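Local coordinates for protein thioredoxin reductase (Clostridium acetobutylicum ATCC 824, PDB 6GNA) that probably reduces thioredoxin with electrons taken from ferredoxin rather than from a pyridine nucleotide, passing them through its FAD and a redox-active disulfide, at residues 7-12 with 278-283; 85-90 with 94-99; 108-113 with 238-243; 115-120 with 150-155. One frame throughout, in Å; residues are numbered along the deposited sequence. Where two conformers were deposited one is given.

Contact 1: residues 7-12 with 278-283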
loop_
_atom_site.group_PDB
_atom_site.type_symbol
_atom_site.label_atom_id
_atom_site.label_comp_id
_atom_site.label_asym_id
_atom_site.label_seq_id
_atom_site.Cartn_x
_atom_site.Cartn_y
_atom_site.Cartn_z
ATOM N N TYR A 7 9.897 -10.282 22.311
ATOM C CA TYR A 7 9.008 -10.649 21.214
ATOM C C TYR A 7 9.799 -10.624 19.914
ATOM O O TYR A 7 10.826 -9.956 19.810
ATOM C CB TYR A 7 7.810 -9.688 21.116
ATOM C CG TYR A 7 6.852 -9.819 22.276
ATOM C CD1 TYR A 7 7.050 -9.101 23.447
ATOM C CD2 TYR A 7 5.760 -10.674 22.216
ATOM C CE1 TYR A 7 6.188 -9.227 24.511
ATOM C CE2 TYR A 7 4.886 -10.801 23.287
ATOM C CZ TYR A 7 5.111 -10.074 24.437
ATOM O OH TYR A 7 4.264 -10.185 25.518
ATOM N N ASP A 8 9.321 -11.379 18.915
ATOM C CA ASP A 8 9.982 -11.359 17.615
ATOM C C ASP A 8 9.709 -10.054 16.876
ATOM O O ASP A 8 10.619 -9.471 16.279
ATOM C CB ASP A 8 9.543 -12.563 16.787
ATOM C CG ASP A 8 9.960 -13.884 17.413
ATOM O OD1 ASP A 8 11.144 -14.024 17.789
ATOM O OD2 ASP A 8 9.098 -14.777 17.539
ATOM N N ILE A 9 8.468 -9.577 16.905
ATOM C CA ILE A 9 8.090 -8.345 16.222
ATOM C C ILE A 9 7.334 -7.454 17.191
ATOM O O ILE A 9 6.410 -7.913 17.870
ATOM C CB ILE A 9 7.211 -8.618 14.993
ATOM C CG1 ILE A 9 7.963 -9.540 14.038
ATOM C CG2 ILE A 9 6.861 -7.307 14.303
ATOM C CD1 ILE A 9 7.111 -10.178 12.977
ATOM N N ALA A 10 7.707 -6.177 17.230
ATOM C CA ALA A 10 6.972 -5.148 17.943
ATOM C C ALA A 10 6.433 -4.137 16.945
ATOM O O ALA A 10 7.179 -3.624 16.103
ATOM C CB ALA A 10 7.848 -4.441 18.989
ATOM N N ILE A 11 5.132 -3.867 17.040
ATOM C CA ILE A 11 4.438 -2.931 16.170
ATOM C C ILE A 11 4.104 -1.706 17.013
ATOM O O ILE A 11 3.449 -1.831 18.045
ATOM C CB ILE A 11 3.182 -3.588 15.569
ATOM C CG1 ILE A 11 3.583 -4.757 14.659
ATOM C CG2 ILE A 11 2.320 -2.569 14.841
ATOM C CD1 ILE A 11 2.462 -5.699 14.333
ATOM N N ILE A 12 4.548 -0.533 16.575
ATOM C CA ILE A 12 4.433 0.698 17.354
ATOM C C ILE A 12 3.278 1.500 16.772
ATOM O O ILE A 12 3.458 2.366 15.920
ATOM C CB ILE A 12 5.728 1.510 17.359
ATOM C CG1 ILE A 12 6.984 0.628 17.522
ATOM C CG2 ILE A 12 5.639 2.594 18.428
ATOM C CD1 ILE A 12 6.999 -0.232 18.757
ATOM N N LEU A 278 5.210 -8.675 6.343
ATOM C CA LEU A 278 5.633 -9.850 5.588
ATOM C C LEU A 278 7.135 -9.848 5.363
ATOM O O LEU A 278 7.766 -10.909 5.377
ATOM C CB LEU A 278 4.867 -9.931 4.267
ATOM C CG LEU A 278 3.369 -10.188 4.437
ATOM C CD1 LEU A 278 2.685 -10.200 3.071
ATOM C CD2 LEU A 278 3.085 -11.492 5.191
ATOM N N ASN A 279 7.726 -8.668 5.193
ATOM C CA ASN A 279 9.174 -8.588 5.053
ATOM C C ASN A 279 9.859 -8.886 6.377
ATOM O O ASN A 279 10.843 -9.630 6.418
ATOM C CB ASN A 279 9.579 -7.222 4.498
ATOM C CG ASN A 279 9.587 -7.191 2.987
ATOM O OD1 ASN A 279 10.278 -7.988 2.354
ATOM N ND2 ASN A 279 8.814 -6.294 2.394
ATOM N N ALA A 280 9.328 -8.347 7.479
ATOM C CA ALA A 280 9.910 -8.634 8.783
ATOM C C ALA A 280 9.867 -10.127 9.085
ATOM O O ALA A 280 10.842 -10.693 9.595
ATOM C CB ALA A 280 9.172 -7.839 9.855
ATOM N N VAL A 281 8.744 -10.783 8.783
ATOM C CA VAL A 281 8.626 -12.220 9.033
ATOM C C VAL A 281 9.630 -12.987 8.191
ATOM O O VAL A 281 10.256 -13.947 8.660
ATOM C CB VAL A 281 7.185 -12.688 8.748
ATOM C CG1 VAL A 281 7.102 -14.222 8.699
ATOM C CG2 VAL A 281 6.227 -12.135 9.784
ATOM N N GLU A 282 9.775 -12.597 6.925
ATOM C CA GLU A 282 10.727 -13.265 6.051
ATOM C C GLU A 282 12.124 -13.199 6.642
ATOM O O GLU A 282 12.846 -14.202 6.675
ATOM C CB GLU A 282 10.714 -12.615 4.666
ATOM C CG GLU A 282 11.651 -13.284 3.667
ATOM C CD GLU A 282 11.690 -12.567 2.331
ATOM O OE1 GLU A 282 11.226 -11.408 2.259
ATOM O OE2 GLU A 282 12.190 -13.162 1.353
ATOM N N LYS A 283 12.521 -12.016 7.119
ATOM C CA LYS A 283 13.849 -11.857 7.703
ATOM C C LYS A 283 14.023 -12.701 8.964
ATOM O O LYS A 283 15.133 -13.172 9.242
ATOM C CB LYS A 283 14.130 -10.383 7.993
ATOM C CG LYS A 283 14.288 -9.497 6.757
ATOM C CD LYS A 283 15.585 -9.718 5.990
ATOM C CE LYS A 283 16.016 -8.417 5.315
ATOM N NZ LYS A 283 16.916 -8.600 4.153
#

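Contact 2: residues 85-90 with 94-99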
loop_
_atom_site.group_PDB
_atom_site.type_symbol
_atom_site.label_atom_id
_atom_site.label_comp_id
_atom_site.label_asym_id
_atom_site.label_seq_id
_atom_site.Cartn_x
_atom_site.Cartn_y
_atom_site.Cartn_z
ATOM N N ASN A 85 7.988 5.325 24.424
ATOM C CA ASN A 85 8.775 6.549 24.564
ATOM C C ASN A 85 10.076 6.541 23.783
ATOM O O ASN A 85 10.486 7.590 23.270
ATOM C CB ASN A 85 9.093 6.816 26.040
ATOM C CG ASN A 85 7.890 7.240 26.793
ATOM O OD1 ASN A 85 7.086 8.029 26.298
ATOM N ND2 ASN A 85 7.734 6.716 27.995
ATOM N N ASN A 86 10.756 5.399 23.665
ATOM C CA ASN A 86 12.035 5.365 22.976
ATOM C C ASN A 86 12.275 3.950 22.504
ATOM O O ASN A 86 11.879 2.984 23.161
ATOM C CB ASN A 86 13.202 5.818 23.866
ATOM C CG ASN A 86 13.196 7.307 24.109
ATOM O OD1 ASN A 86 12.892 7.766 25.206
ATOM N ND2 ASN A 86 13.519 8.076 23.074
ATOM N N ILE A 87 12.907 3.853 21.340
ATOM C CA ILE A 87 13.282 2.586 20.735
ATOM C C ILE A 87 14.743 2.709 20.376
ATOM O O ILE A 87 15.120 3.577 19.577
ATOM C CB ILE A 87 12.444 2.276 19.487
ATOM C CG1 ILE A 87 10.973 2.217 19.885
ATOM C CG2 ILE A 87 12.898 0.959 18.840
ATOM C CD1 ILE A 87 10.057 2.175 18.723
ATOM N N TYR A 88 15.562 1.866 20.971
ATOM C CA TYR A 88 17.004 1.977 20.833
ATOM C C TYR A 88 17.451 0.823 19.971
ATOM O O TYR A 88 17.318 -0.341 20.369
ATOM C CB TYR A 88 17.692 1.936 22.191
ATOM C CG TYR A 88 17.323 3.102 23.052
ATOM C CD1 TYR A 88 17.663 4.393 22.684
ATOM C CD2 TYR A 88 16.630 2.913 24.233
ATOM C CE1 TYR A 88 17.322 5.466 23.470
ATOM C CE2 TYR A 88 16.292 3.974 25.027
ATOM C CZ TYR A 88 16.637 5.250 24.642
ATOM O OH TYR A 88 16.298 6.316 25.439
ATOM N N ALA A 89 17.961 1.154 18.785
ATOM C CA ALA A 89 18.502 0.155 17.882
ATOM C C ALA A 89 19.826 -0.308 18.455
ATOM O O ALA A 89 20.820 0.423 18.407
ATOM C CB ALA A 89 18.690 0.770 16.500
ATOM N N MET A 90 19.839 -1.503 19.033
ATOM C CA MET A 90 21.064 -2.018 19.616
ATOM C C MET A 90 21.943 -2.698 18.584
ATOM O O MET A 90 23.086 -3.040 18.899
ATOM C CB MET A 90 20.740 -3.000 20.743
ATOM C CG MET A 90 19.924 -2.389 21.873
ATOM S SD MET A 90 20.582 -0.824 22.486
ATOM C CE MET A 90 19.467 -0.524 23.849
ATOM N N PHE A 94 16.064 -4.484 19.360
ATOM C CA PHE A 94 15.604 -3.173 19.775
ATOM C C PHE A 94 15.149 -3.246 21.216
ATOM O O PHE A 94 14.416 -4.163 21.595
ATOM C CB PHE A 94 14.467 -2.705 18.872
ATOM C CG PHE A 94 14.863 -2.616 17.421
ATOM C CD1 PHE A 94 14.802 -3.726 16.603
ATOM C CD2 PHE A 94 15.322 -1.420 16.895
ATOM C CE1 PHE A 94 15.183 -3.642 15.274
ATOM C CE2 PHE A 94 15.716 -1.336 15.566
ATOM C CZ PHE A 94 15.635 -2.441 14.763
ATOM N N SER A 95 15.597 -2.282 22.009
ATOM C CA SER A 95 15.098 -2.087 23.359
ATOM C C SER A 95 13.992 -1.043 23.300
ATOM O O SER A 95 14.186 0.053 22.769
ATOM C CB SER A 95 16.239 -1.602 24.247
ATOM O OG SER A 95 15.868 -1.600 25.608
ATOM N N ILE A 96 12.834 -1.384 23.847
ATOM C CA ILE A 96 11.626 -0.581 23.690
ATOM C C ILE A 96 11.207 -0.102 25.068
ATOM O O ILE A 96 10.771 -0.907 25.902
ATOM C CB ILE A 96 10.506 -1.374 23.019
ATOM C CG1 ILE A 96 10.951 -1.807 21.623
ATOM C CG2 ILE A 96 9.228 -0.531 22.942
ATOM C CD1 ILE A 96 10.008 -2.767 20.950
ATOM N N MET A 97 11.312 1.207 25.302
ATOM C CA MET A 97 10.974 1.821 26.580
ATOM C C MET A 97 9.586 2.418 26.474
ATOM O O MET A 97 9.305 3.176 25.541
ATOM C CB MET A 97 11.931 2.968 26.910
ATOM C CG MET A 97 13.388 2.652 26.807
ATOM S SD MET A 97 13.870 1.440 28.022
ATOM C CE MET A 97 14.480 0.213 26.904
ATOM N N THR A 98 8.741 2.127 27.449
ATOM C CA THR A 98 7.354 2.569 27.407
ATOM C C THR A 98 6.992 3.276 28.707
ATOM O O THR A 98 7.775 3.345 29.663
ATOM C CB THR A 98 6.388 1.400 27.160
ATOM O OG1 THR A 98 6.147 0.715 28.393
ATOM C CG2 THR A 98 6.941 0.408 26.172
ATOM N N SER A 99 5.774 3.812 28.725
ATOM C CA SER A 99 5.227 4.425 29.923
ATOM C C SER A 99 5.047 3.429 31.061
ATOM O O SER A 99 4.776 3.857 32.191
ATOM C CB SER A 99 3.891 5.081 29.584
ATOM O OG SER A 99 2.993 4.157 28.961
HETATM O O HOH W 1 10.235 5.354 29.051
#

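Contact 3: residues 108-113 with 238-243. With FAD (flavin-adenine dinucleotide), chain B.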
loop_
_atom_site.group_PDB
_atom_site.type_symbol
_atom_site.label_atom_id
_atom_site.label_comp_id
_atom_site.label_asym_id
_atom_site.label_seq_id
_atom_site.Cartn_x
_atom_site.Cartn_y
_atom_site.Cartn_z
ATOM N N VAL A 108 11.121 -4.250 14.514
ATOM C CA VAL A 108 10.193 -3.199 14.914
ATOM C C VAL A 108 9.500 -2.676 13.664
ATOM O O VAL A 108 10.149 -2.494 12.627
ATOM C CB VAL A 108 10.915 -2.052 15.650
ATOM C CG1 VAL A 108 10.023 -0.841 15.803
ATOM C CG2 VAL A 108 11.410 -2.527 17.010
ATOM N N ILE A 109 8.188 -2.442 13.758
ATOM C CA ILE A 109 7.422 -1.789 12.696
ATOM C C ILE A 109 6.849 -0.499 13.279
ATOM O O ILE A 109 5.986 -0.535 14.157
ATOM C CB ILE A 109 6.315 -2.690 12.142
ATOM C CG1 ILE A 109 6.911 -3.984 11.567
ATOM C CG2 ILE A 109 5.526 -1.948 11.045
ATOM C CD1 ILE A 109 5.875 -5.005 11.150
ATOM N N LEU A 110 7.340 0.630 12.798
ATOM C CA LEU A 110 6.856 1.929 13.245
ATOM C C LEU A 110 5.556 2.232 12.519
ATOM O O LEU A 110 5.521 2.267 11.289
ATOM C CB LEU A 110 7.905 2.992 12.905
ATOM C CG LEU A 110 9.302 2.762 13.492
ATOM C CD1 LEU A 110 10.266 3.818 13.039
ATOM C CD2 LEU A 110 9.221 2.757 15.027
ATOM N N ALA A 111 4.532 2.558 13.282
ATOM C CA ALA A 111 3.193 2.768 12.736
ATOM C C ALA A 111 2.480 3.839 13.536
ATOM O O ALA A 111 1.291 3.724 13.849
ATOM C CB ALA A 111 2.394 1.463 12.670
ATOM N N MET A 112 3.208 4.911 13.864
ATOM C CA MET A 112 2.734 5.887 14.834
ATOM C C MET A 112 1.766 6.904 14.255
ATOM O O MET A 112 1.249 7.738 15.013
ATOM C CB MET A 112 3.913 6.673 15.429
ATOM C CG MET A 112 4.891 5.874 16.256
ATOM S SD MET A 112 6.173 5.096 15.303
ATOM C CE MET A 112 7.101 6.520 14.696
ATOM N N GLY A 113 1.582 6.902 12.941
ATOM C CA GLY A 113 0.733 7.895 12.310
ATOM C C GLY A 113 1.534 9.180 12.144
ATOM O O GLY A 113 2.740 9.205 12.398
ATOM N N GLY A 238 9.784 15.606 8.214
ATOM C CA GLY A 238 8.917 14.979 9.190
ATOM C C GLY A 238 8.402 13.613 8.803
ATOM O O GLY A 238 7.590 13.042 9.545
ATOM N N HIS A 239 8.827 13.069 7.666
ATOM C CA HIS A 239 8.368 11.767 7.196
ATOM C C HIS A 239 9.502 10.774 7.335
ATOM O O HIS A 239 10.649 11.086 6.994
ATOM C CB HIS A 239 7.995 11.775 5.708
ATOM C CG HIS A 239 7.130 12.919 5.294
ATOM N ND1 HIS A 239 5.893 13.160 5.849
ATOM C CD2 HIS A 239 7.311 13.871 4.349
ATOM C CE1 HIS A 239 5.357 14.223 5.276
ATOM N NE2 HIS A 239 6.196 14.671 4.361
ATOM N N ILE A 240 9.202 9.600 7.900
ATOM C CA ILE A 240 10.182 8.518 7.935
ATOM C C ILE A 240 10.370 7.989 6.524
ATOM O O ILE A 240 9.407 7.593 5.860
ATOM C CB ILE A 240 9.731 7.394 8.881
ATOM C CG1 ILE A 240 9.482 7.918 10.305
ATOM C CG2 ILE A 240 10.754 6.260 8.869
ATOM C CD1 ILE A 240 8.817 6.901 11.240
ATOM N N LYS A 241 11.612 7.965 6.057
ATOM C CA LYS A 241 11.898 7.551 4.694
ATOM C C LYS A 241 12.065 6.038 4.619
ATOM O O LYS A 241 12.848 5.450 5.371
ATOM C CB LYS A 241 13.136 8.277 4.199
ATOM C CG LYS A 241 12.883 9.765 4.000
ATOM C CD LYS A 241 12.003 10.001 2.781
ATOM C CE LYS A 241 11.708 11.475 2.568
ATOM N NZ LYS A 241 10.809 11.728 1.407
ATOM N N VAL A 242 11.286 5.408 3.738
ATOM C CA VAL A 242 11.317 3.965 3.552
ATOM C C VAL A 242 11.480 3.634 2.076
ATOM O O VAL A 242 11.183 4.439 1.186
ATOM C CB VAL A 242 10.070 3.240 4.104
ATOM C CG1 VAL A 242 9.928 3.455 5.609
ATOM C CG2 VAL A 242 8.792 3.689 3.387
ATOM N N ASN A 243 11.967 2.423 1.833
ATOM C CA ASN A 243 12.042 1.882 0.487
ATOM C C ASN A 243 10.811 1.018 0.195
ATOM O O ASN A 243 9.828 0.993 0.945
ATOM C CB ASN A 243 13.374 1.155 0.309
ATOM C CG ASN A 243 13.476 -0.115 1.135
ATOM O OD1 ASN A 243 12.495 -0.605 1.707
ATOM N ND2 ASN A 243 14.674 -0.665 1.194
HETATM P PA FAD B . -3.055 6.529 12.871
HETATM O O1A FAD B . -4.424 6.243 12.307
HETATM O O2A FAD B . -2.746 7.910 13.393
HETATM O O5B FAD B . -2.752 5.471 14.042
HETATM C C5B FAD B . -1.758 5.750 15.020
HETATM C C4B FAD B . -2.101 5.047 16.323
HETATM O O4B FAD B . -0.899 4.637 16.978
HETATM C C3B FAD B . -2.838 5.979 17.271
HETATM O O3B FAD B . -3.920 5.297 17.907
HETATM C C2B FAD B . -1.797 6.383 18.290
HETATM O O2B FAD B . -2.361 6.607 19.584
HETATM C C1B FAD B . -0.838 5.205 18.287
HETATM N N9A FAD B . 0.538 5.646 18.601
HETATM C C8A FAD B . 1.248 6.580 17.940
HETATM N N7A FAD B . 2.473 6.731 18.504
HETATM C C5A FAD B . 2.552 5.884 19.545
HETATM C C6A FAD B . 3.561 5.534 20.567
HETATM N N6A FAD B . 4.770 6.140 20.589
HETATM N N1A FAD B . 3.231 4.590 21.474
HETATM C C2A FAD B . 2.035 3.974 21.471
HETATM N N3A FAD B . 1.076 4.246 20.570
HETATM C C4A FAD B . 1.272 5.172 19.604
HETATM N N1 FAD B . -8.282 8.520 5.033
HETATM C C2 FAD B . -8.934 7.928 4.001
HETATM O O2 FAD B . -8.295 7.158 3.253
HETATM N N3 FAD B . -10.239 8.130 3.745
HETATM C C4 FAD B . -10.989 8.940 4.502
HETATM O O4 FAD B . -12.199 9.113 4.245
HETATM C C4X FAD B . -10.355 9.628 5.651
HETATM N N5 FAD B . -11.049 10.458 6.457
HETATM C C5X FAD B . -10.447 11.073 7.499
HETATM C C6 FAD B . -11.183 11.923 8.315
HETATM C C7 FAD B . -10.575 12.561 9.389
HETATM C C7M FAD B . -11.375 13.482 10.271
HETATM C C8 FAD B . -9.134 12.334 9.667
HETATM C C8M FAD B . -8.470 13.024 10.830
HETATM C C9 FAD B . -8.395 11.485 8.854
HETATM C C9A FAD B . -9.000 10.846 7.780
HETATM N N10 FAD B . -8.253 9.992 6.943
HETATM C C10 FAD B . -8.919 9.354 5.881
HETATM C "C1'" FAD B . -6.832 9.739 7.199
HETATM C "C2'" FAD B . -6.656 8.364 7.822
HETATM O "O2'" FAD B . -7.341 8.348 9.078
HETATM C "C3'" FAD B . -5.182 8.055 8.042
HETATM O "O3'" FAD B . -4.499 8.035 6.786
HETATM C "C4'" FAD B . -5.005 6.711 8.733
HETATM O "O4'" FAD B . -5.684 6.730 9.995
HETATM C "C5'" FAD B . -3.529 6.398 8.937
HETATM O "O5'" FAD B . -3.420 5.379 9.922
HETATM P P FAD B . -2.026 5.038 10.638
HETATM O O1P FAD B . -2.160 3.690 11.303
HETATM O O2P FAD B . -0.868 5.294 9.707
HETATM O O3P FAD B . -1.925 6.180 11.773
#

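Contact 4: residues 115-120 with 150-155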
loop_
_atom_site.group_PDB
_atom_site.type_symbol
_atom_site.label_atom_id
_atom_site.label_comp_id
_atom_site.label_asym_id
_atom_site.label_seq_id
_atom_site.Cartn_x
_atom_site.Cartn_y
_atom_site.Cartn_z
ATOM N N GLU A 115 1.730 13.317 13.207
ATOM C CA GLU A 115 1.184 14.368 14.056
ATOM C C GLU A 115 0.769 15.551 13.192
ATOM O O GLU A 115 1.529 15.996 12.334
ATOM C CB GLU A 115 2.219 14.809 15.090
ATOM C CG GLU A 115 1.742 15.928 15.999
ATOM C CD GLU A 115 0.518 15.541 16.804
ATOM O OE1 GLU A 115 0.451 14.384 17.270
ATOM O OE2 GLU A 115 -0.377 16.395 16.974
ATOM N N HIS A 116 -0.429 16.071 13.430
ATOM C CA HIS A 116 -0.928 17.197 12.650
ATOM C C HIS A 116 -0.624 18.542 13.293
ATOM O O HIS A 116 -0.407 19.526 12.575
ATOM C CB HIS A 116 -2.440 17.067 12.449
ATOM N N THR A 117 -0.599 18.619 14.620
ATOM C CA THR A 117 -0.340 19.897 15.268
ATOM C C THR A 117 1.112 20.314 15.070
ATOM O O THR A 117 2.023 19.484 15.014
ATOM C CB THR A 117 -0.658 19.832 16.765
ATOM O OG1 THR A 117 0.196 18.879 17.411
ATOM C CG2 THR A 117 -2.110 19.465 16.996
ATOM N N LYS A 118 1.318 21.615 14.960
ATOM C CA LYS A 118 2.649 22.152 14.745
ATOM C C LYS A 118 3.386 22.264 16.074
ATOM O O LYS A 118 2.763 22.290 17.137
ATOM C CB LYS A 118 2.552 23.534 14.107
ATOM N N PRO A 119 4.715 22.319 16.045
ATOM C CA PRO A 119 5.460 22.582 17.280
ATOM C C PRO A 119 5.260 24.007 17.758
ATOM O O PRO A 119 4.941 24.913 16.983
ATOM C CB PRO A 119 6.921 22.329 16.885
ATOM C CG PRO A 119 6.958 22.486 15.410
ATOM C CD PRO A 119 5.608 22.092 14.894
ATOM N N LEU A 120 5.438 24.196 19.065
ATOM C CA LEU A 120 5.359 25.523 19.651
ATOM C C LEU A 120 6.589 26.335 19.275
ATOM O O LEU A 120 7.672 25.793 19.048
ATOM C CB LEU A 120 5.317 25.424 21.173
ATOM C CG LEU A 120 4.145 24.695 21.813
ATOM C CD1 LEU A 120 4.371 24.639 23.322
ATOM C CD2 LEU A 120 2.853 25.414 21.478
ATOM N N VAL A 150 2.765 20.479 28.571
ATOM C CA VAL A 150 1.751 20.810 27.577
ATOM C C VAL A 150 1.231 19.467 27.072
ATOM O O VAL A 150 1.915 18.746 26.343
ATOM C CB VAL A 150 2.318 21.695 26.467
ATOM C CG1 VAL A 150 1.217 22.134 25.539
ATOM C CG2 VAL A 150 3.004 22.911 27.068
ATOM N N GLY A 151 0.028 19.105 27.514
ATOM C CA GLY A 151 -0.495 17.757 27.337
ATOM C C GLY A 151 -1.518 17.696 26.216
ATOM O O GLY A 151 -2.519 18.409 26.239
ATOM N N TYR A 152 -1.275 16.803 25.263
ATOM C CA TYR A 152 -2.163 16.619 24.120
ATOM C C TYR A 152 -2.948 15.317 24.194
ATOM O O TYR A 152 -3.768 15.051 23.308
ATOM C CB TYR A 152 -1.360 16.677 22.811
ATOM C CG TYR A 152 -0.713 18.034 22.530
ATOM C CD1 TYR A 152 0.456 18.425 23.179
ATOM C CD2 TYR A 152 -1.269 18.919 21.601
ATOM C CE1 TYR A 152 1.043 19.660 22.936
ATOM C CE2 TYR A 152 -0.684 20.163 21.352
ATOM C CZ TYR A 152 0.468 20.526 22.029
ATOM O OH TYR A 152 1.077 21.744 21.795
ATOM N N ASN A 153 -2.779 14.527 25.255
ATOM C CA ASN A 153 -3.494 13.268 25.395
ATOM C C ASN A 153 -3.599 12.954 26.885
ATOM O O ASN A 153 -3.050 13.665 27.729
ATOM C CB ASN A 153 -2.819 12.147 24.603
ATOM C CG ASN A 153 -1.393 11.908 25.020
ATOM O OD1 ASN A 153 -0.983 12.214 26.144
ATOM N ND2 ASN A 153 -0.620 11.353 24.103
ATOM N N LYS A 154 -4.294 11.859 27.204
ATOM C CA LYS A 154 -4.538 11.512 28.602
ATOM C C LYS A 154 -3.276 11.025 29.317
ATOM O O LYS A 154 -3.112 11.268 30.518
ATOM C CB LYS A 154 -5.638 10.454 28.720
ATOM C CG LYS A 154 -7.027 10.898 28.241
ATOM C CD LYS A 154 -7.632 12.015 29.068
ATOM C CE LYS A 154 -7.981 11.596 30.472
ATOM N NZ LYS A 154 -8.595 12.735 31.200
ATOM N N GLU A 155 -2.399 10.305 28.611
ATOM C CA GLU A 155 -1.156 9.838 29.234
ATOM C C GLU A 155 -0.350 10.987 29.819
ATOM O O GLU A 155 0.351 10.805 30.823
ATOM C CB GLU A 155 -0.327 9.058 28.213
ATOM C CG GLU A 155 0.804 8.213 28.846
ATOM C CD GLU A 155 2.090 8.971 29.099
ATOM O OE1 GLU A 155 2.316 10.047 28.485
ATOM O OE2 GLU A 155 2.903 8.466 29.907
HETATM O O HOH W 2 3.634 21.331 20.158
#

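Contact 1: residues 7-12 with 278-283
I9 reaches the helix segment 278-283 through a single methyl, CD1, and everything that passes between 7-12 and 278-283 is apolar. The nearer partner is V281, whose CG2 lies 3.8 Å from I9 CD1, and the two side chains cross at about a right angle. The second is A280: its CB, which also points at the strand, stays 4.4 Å from I9 CD1, so the methyl sits against two consecutive helix residues. With chi2 at 165° the isoleucine chain is extended, which carries CD1 across a backbone gap of 7.7 Å between I9 CA and A280 CA. V281 CG2, anti to its own carbonyl carbon, is the branch that makes the touch.

No hydrogen bond joins the segments. In the helix K283 N donates to N279 O at 3.0 Å, while the backbone of I9 bonds S31 and I33 beside it in the sheet. D8 OD2 also bonds S31 N.

The contact lays the long helix 266-286 against the parallel sheet of the FAD-binding, Rossmann-type fold. I9 also touches A25 of helix 16-25, and A280 touches Y254 of strand 253-255, the outermost strand on that side.

Contact 2: residues 85-90 with 94-99
In I87, CG1 lies beside the backbone N (chi1 -60°), which leaves CG2 anti to that N; F94 CG lies beside its own N (chi1 -59°), and I87 CG2 comes to 3.9 Å from F94 CD2. A89 adds its CB, 3.8 Å from F94 CE2, so the phenylalanine ring is met by two alternate residues of the neighbouring strand. I96 shares this face more loosely. On the other face Y88 and M97 cross at about a right angle, with Y88 CE2 3.7 Å from M97 CG.

The two strands form an antiparallel beta hairpin, 169° between directions, at the edge of a four-stranded mixed sheet. Y88 with S95 is a regular hydrogen-bonded pair, its N to S95 O bond measuring 2.9 Å, and I87 with I96 is a non-hydrogen-bonded one. At N85 the register slips into a classic beta bulge: N85 and N86 both face M97, and M97 O accepts from both amides. N85 N is 2.8 Å from M97 O and in its carbonyl plane; N86 N is 3.3 Å from M97 O and tilted out of that plane. In return M97 N donates almost straight to N86 O.

At the bulge, a water links N85 ND2 to T98 O. T98 OG1 bonds D101 O, and I87 and F94 carry their face onward to L110 and V108 of strand 108-110.

Contact 3: residues 108-113 with 238-243
M112 connects I240, on the far segment, with the adenine of FAD, the flat group beside this contact. Its CB and CG come from one side of the plane at the five-membered ring, CG 3.4 Å from FAD N7A, while M112 O lies near the ring plane, 3.1 Å from FAD C8A. From there the chain bends at chi2 (86°) and again at chi3 (67°), and the terminal methyl ends away from the base.

That methyl, M112 CE, meets I240 CD1 at 3.9 Å. L110 CD1 meets the same I240 CD1, also at 3.9 Å, so one isoleucine methyl touches two residues that lie on alternate positions of 108-113. I240 crosses each of them at about a right angle. The contact is buried and apolar, with no hydrogen bond across it. P226 and A255 also pack on I240.

Beyond M112 the chain passes close to the pyrophosphate: G113 has a positive phi, and its CA lies 3.2 Å from FAD O3P. A strand end that leads straight into residues lining the dinucleotide, close to what looks like a GxGxxG-type turn after strand 9-12, is consistent with the Rossmann-type FAD site of the pyridine nucleotide-disulphide oxidoreductase family.

Contact 4: residues 115-120 with 150-155
This is a loose, partly exposed contact in which the loop between strands 108-110 and 131-132 lies over the end of strand 146-151, in what is probably the counterpart of the pyridine-nucleotide domain of related reductases. L120 and Y152 carry most of it. L120 CD2 is 4.1 Å from Y152 OH, and its other methyl, CD1, is 4.3 Å from V150 CG2, so the two methyls touch V150 near the end of the strand and Y152 just after it.

No direct hydrogen bond crosses. A water mediates instead, donating to K118 O at 3.3 Å and standing 3.1 Å from Y152 OH.

T117 faces the tyrosine ring obliquely, OG1 4.2 Å from Y152 CE2. Its position is fixed within the loop by E115, whose OE2 takes both T117 OG1, at 2.6 Å, and T117 N, at 3.2 Å. The two donors arrive from opposite faces of the carboxylate plane, on its anti side. K221 ties the ends together, bonding T117 OG1 and forming a cation-pi pair with Y152.

Strand 146-151 is the middle strand of a five-stranded parallel sheet and bonds F218 and L220 through V150. N153 OD1 caps A156 N in the turn that leads into helix 155-163, while P193 and I196 of strand 193-198 pack on L120.

Contacts 1, 2 and 3 cluster in the FAD-binding part, their centres 14 to 15 Å apart, whereas contact 4 probably belongs to the second domain, its centre about 29 Å from that of contact 1. Strands 9-12 and 108-110, adjacent in one parallel sheet, join contacts 1 and 3, with a probable backbone bond from I109 N to A10 O (2.8 Å). The hairpin of contact 2 packs on both strands. Along the chain, contact 1 spans the others; contact 2 closes before contact 3 opens, and contact 3 encloses contact 4. The chain thus leaves the FAD part after 108-113, builds the second domain and returns by 238-243. S99 CB and E155 OE2, 3.5 Å apart, bring contacts 2 and 4 together across the domains.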